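Local coordinates for protein probable ss-1,3-N-acetylglucosaminyltransferase (Staphylococcus aureus subsp. aureus N315, PDB 6HNQ) that is probably a glycosyltransferase of the GT-A type, with a family 2 glycosyltransferase domain and a TarS-type linker region, at residues Lys253-Ser258 with Gln269-Tyr274. Sequence-based numbering, arbitrary orientation.
Sequences KAIYKS and QLAGKY. With FQ8 ([(2~{R},3~{S},4~{S})-2,3,4,5-tetrakis(oxidanyl)pentyl] [(2~{R},3~{R},4~{S})-2,3,4-tris(oxidanyl)-5-[oxidanyl-[(2~{R},3~{S},4~{S})-2,3,4-tris(oxidanyl)-5-phosphonooxy-pentoxy]phosphoryl]oxy-pentyl] hydrogen phosphate), chain M.
Leu270 meets Ile255 where helices 242-256 and 264-281, joined by a short connection in the TarS-type linker region, pack as a helical hairpin. The two side chains meet at a slant, with Ile255 CG2 3.9 Å from Leu270 CB. That methyl lies anti to the backbone N of Ile255, which aims it at the second helix, and it also comes within 4.1 Å of Ala271 N. One residue on, Ala271 offers just its methyl, and the Tyr256 ring lies obliquely against it: CE2 is 3.5 Å from Ala271 CB, and the phenol OH, attached next to it through CZ, is 3.6 Å from Ala271 CB. Tyr256 OH is hydrogen-bonded to His268 ND1, just ahead on the same helix as Ala271. Lys273 takes no part in the packing between the segments; its long chain bends at chi2 (55°) and chi3 (62°) and brings NZ to a terminal phosphate oxygen of FQ8, a hydrogen bond of 2.7 Å from Lys273 NZ to OAA; Arg280 reaches the same ligand. At Tyr274 the contact returns to carbon, Ile255 CD1 lying 4.3 Å from Tyr274 CB, while the ring runs on and its OH bonds to Gln200. No hydrogen bond crosses between the segments, so shape and apolar packing hold this buried seam, and the polar ends of Tyr256, Lys273 and Tyr274 find partners outside the two segments, with Lys273 probably countering phosphate charge.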
# COMPACT_ATOMS: atom_id res chain seq x y z
N LYS A 253 16.21 -2.49 -26.40
CA LYS A 253 17.10 -1.93 -27.46
C LYS A 253 16.64 -2.45 -28.82
O LYS A 253 16.55 -1.66 -29.76
CB LYS A 253 18.58 -2.25 -27.19
CG LYS A 253 19.31 -1.15 -26.41
CD LYS A 253 20.57 -1.60 -25.68
CE LYS A 253 21.82 -1.61 -26.54
NZ LYS A 253 23.05 -1.44 -25.73
N ALA A 254 16.33 -3.73 -28.93
CA ALA A 254 15.94 -4.38 -30.20
C ALA A 254 14.64 -3.73 -30.71
O ALA A 254 14.50 -3.53 -31.93
CB ALA A 254 15.77 -5.87 -30.02
N ILE A 255 13.71 -3.44 -29.80
CA ILE A 255 12.38 -2.86 -30.15
C ILE A 255 12.62 -1.44 -30.67
O ILE A 255 12.10 -1.11 -31.73
CB ILE A 255 11.43 -2.88 -28.95
CG1 ILE A 255 10.97 -4.30 -28.65
CG2 ILE A 255 10.26 -1.94 -29.16
CD1 ILE A 255 10.35 -4.47 -27.28
N TYR A 256 13.41 -0.64 -29.95
CA TYR A 256 13.59 0.81 -30.23
C TYR A 256 14.55 1.02 -31.40
O TYR A 256 14.63 2.17 -31.86
CB TYR A 256 13.97 1.57 -28.97
CG TYR A 256 12.79 1.97 -28.13
CD1 TYR A 256 12.00 3.05 -28.49
CD2 TYR A 256 12.43 1.24 -27.01
CE1 TYR A 256 10.89 3.41 -27.74
CE2 TYR A 256 11.34 1.61 -26.23
CZ TYR A 256 10.55 2.69 -26.60
OH TYR A 256 9.47 3.04 -25.86
N LYS A 257 15.22 -0.02 -31.91
CA LYS A 257 16.14 0.08 -33.08
C LYS A 257 15.56 -0.69 -34.26
O LYS A 257 16.25 -0.79 -35.28
CB LYS A 257 17.54 -0.44 -32.73
CG LYS A 257 18.35 0.45 -31.78
CD LYS A 257 19.69 -0.14 -31.38
N SER A 258 14.32 -1.17 -34.17
CA SER A 258 13.70 -2.05 -35.19
C SER A 258 13.64 -1.33 -36.52
O SER A 258 13.07 -0.25 -36.62
CB SER A 258 12.34 -2.53 -34.78
OG SER A 258 11.74 -3.27 -35.84
N GLN A 269 4.41 1.31 -27.95
CA GLN A 269 3.31 0.33 -27.74
C GLN A 269 3.93 -1.06 -27.53
O GLN A 269 3.48 -1.78 -26.62
CB GLN A 269 2.36 0.33 -28.93
CG GLN A 269 1.12 -0.53 -28.71
CD GLN A 269 0.39 -0.83 -30.00
OE1 GLN A 269 1.00 -0.87 -31.07
NE2 GLN A 269 -0.91 -1.05 -29.93
N LEU A 270 4.91 -1.43 -28.36
CA LEU A 270 5.59 -2.75 -28.29
C LEU A 270 6.32 -2.84 -26.94
O LEU A 270 6.15 -3.86 -26.24
CB LEU A 270 6.54 -2.91 -29.47
CG LEU A 270 5.88 -3.19 -30.81
CD1 LEU A 270 6.91 -3.11 -31.94
CD2 LEU A 270 5.21 -4.59 -30.81
N ALA A 271 7.07 -1.80 -26.59
CA ALA A 271 7.83 -1.73 -25.33
C ALA A 271 6.86 -1.86 -24.15
O ALA A 271 7.17 -2.60 -23.20
CB ALA A 271 8.63 -0.45 -25.26
N GLY A 272 5.73 -1.17 -24.20
CA GLY A 272 4.73 -1.23 -23.12
C GLY A 272 4.15 -2.64 -23.00
O GLY A 272 3.87 -3.10 -21.87
N LYS A 273 3.95 -3.31 -24.13
CA LYS A 273 3.39 -4.68 -24.12
C LYS A 273 4.44 -5.61 -23.51
O LYS A 273 4.06 -6.52 -22.75
CB LYS A 273 2.99 -5.16 -25.51
CG LYS A 273 2.42 -6.57 -25.57
CD LYS A 273 1.23 -6.89 -24.66
CE LYS A 273 0.03 -6.03 -25.00
NZ LYS A 273 -1.08 -6.19 -24.04
N TYR A 274 5.72 -5.41 -23.82
CA TYR A 274 6.79 -6.26 -23.26
C TYR A 274 6.85 -6.04 -21.74
O TYR A 274 7.00 -7.02 -21.00
CB TYR A 274 8.17 -6.06 -23.90
CG TYR A 274 9.11 -7.08 -23.32
CD1 TYR A 274 9.05 -8.39 -23.76
CD2 TYR A 274 9.90 -6.78 -22.23
CE1 TYR A 274 9.83 -9.37 -23.18
CE2 TYR A 274 10.69 -7.76 -21.63
CZ TYR A 274 10.65 -9.06 -22.11
OH TYR A 274 11.40 -10.05 -21.54
OAN FQ8 M . -4.33 -8.01 -21.66
PBL FQ8 M . -2.73 -8.31 -21.15
OAO FQ8 M . -2.44 -7.53 -19.75
OAA FQ8 M . -1.68 -7.95 -22.12
OAX FQ8 M . -2.70 -9.83 -20.67
CAS FQ8 M . -2.16 -10.86 -21.49
CBE FQ8 M . -3.14 -12.03 -21.55
OAG FQ8 M . -3.90 -12.13 -20.33
CBJ FQ8 M . -2.34 -13.32 -21.78
OAL FQ8 M . -3.22 -14.16 -22.51
CBF FQ8 M . -1.88 -13.92 -20.42
OAH FQ8 M . -0.60 -13.39 -20.07
CAU FQ8 M . -1.80 -15.43 -20.43
OAZ FQ8 M . -0.89 -15.76 -21.49
PBN FQ8 M . -0.66 -17.33 -21.90
OAQ FQ8 M . -1.14 -17.36 -23.44
OAC FQ8 M . -1.45 -18.28 -21.06
OBB FQ8 M . 0.98 -17.57 -21.85
CAW FQ8 M . 1.63 -17.98 -20.65
CBH FQ8 M . 3.09 -17.45 -20.56
OAJ FQ8 M . 3.35 -16.54 -21.63
CBK FQ8 M . 4.14 -18.60 -20.61
OAM FQ8 M . 3.71 -19.73 -19.84
CBG FQ8 M . 5.53 -18.16 -20.07
OAI FQ8 M . 5.63 -16.73 -20.02
CAV FQ8 M . 6.64 -18.75 -20.93
OBA FQ8 M . 7.12 -17.69 -21.76
PBM FQ8 M . 7.72 -17.92 -23.27
OAP FQ8 M . 7.54 -16.46 -23.99
OAB FQ8 M . 7.05 -19.01 -24.03
OAY FQ8 M . 9.32 -18.12 -23.17
CAT FQ8 M . 10.11 -17.58 -22.11
CBD FQ8 M . 10.97 -18.70 -21.51
OAF FQ8 M . 11.37 -19.61 -22.54
CBI FQ8 M . 12.24 -18.13 -20.83
OAK FQ8 M . 12.95 -17.28 -21.72
CBC FQ8 M . 11.89 -17.34 -19.55
OAE FQ8 M . 10.84 -17.99 -18.83
CAR FQ8 M . 13.12 -17.26 -18.67
OAD FQ8 M . 12.81 -16.23 -17.70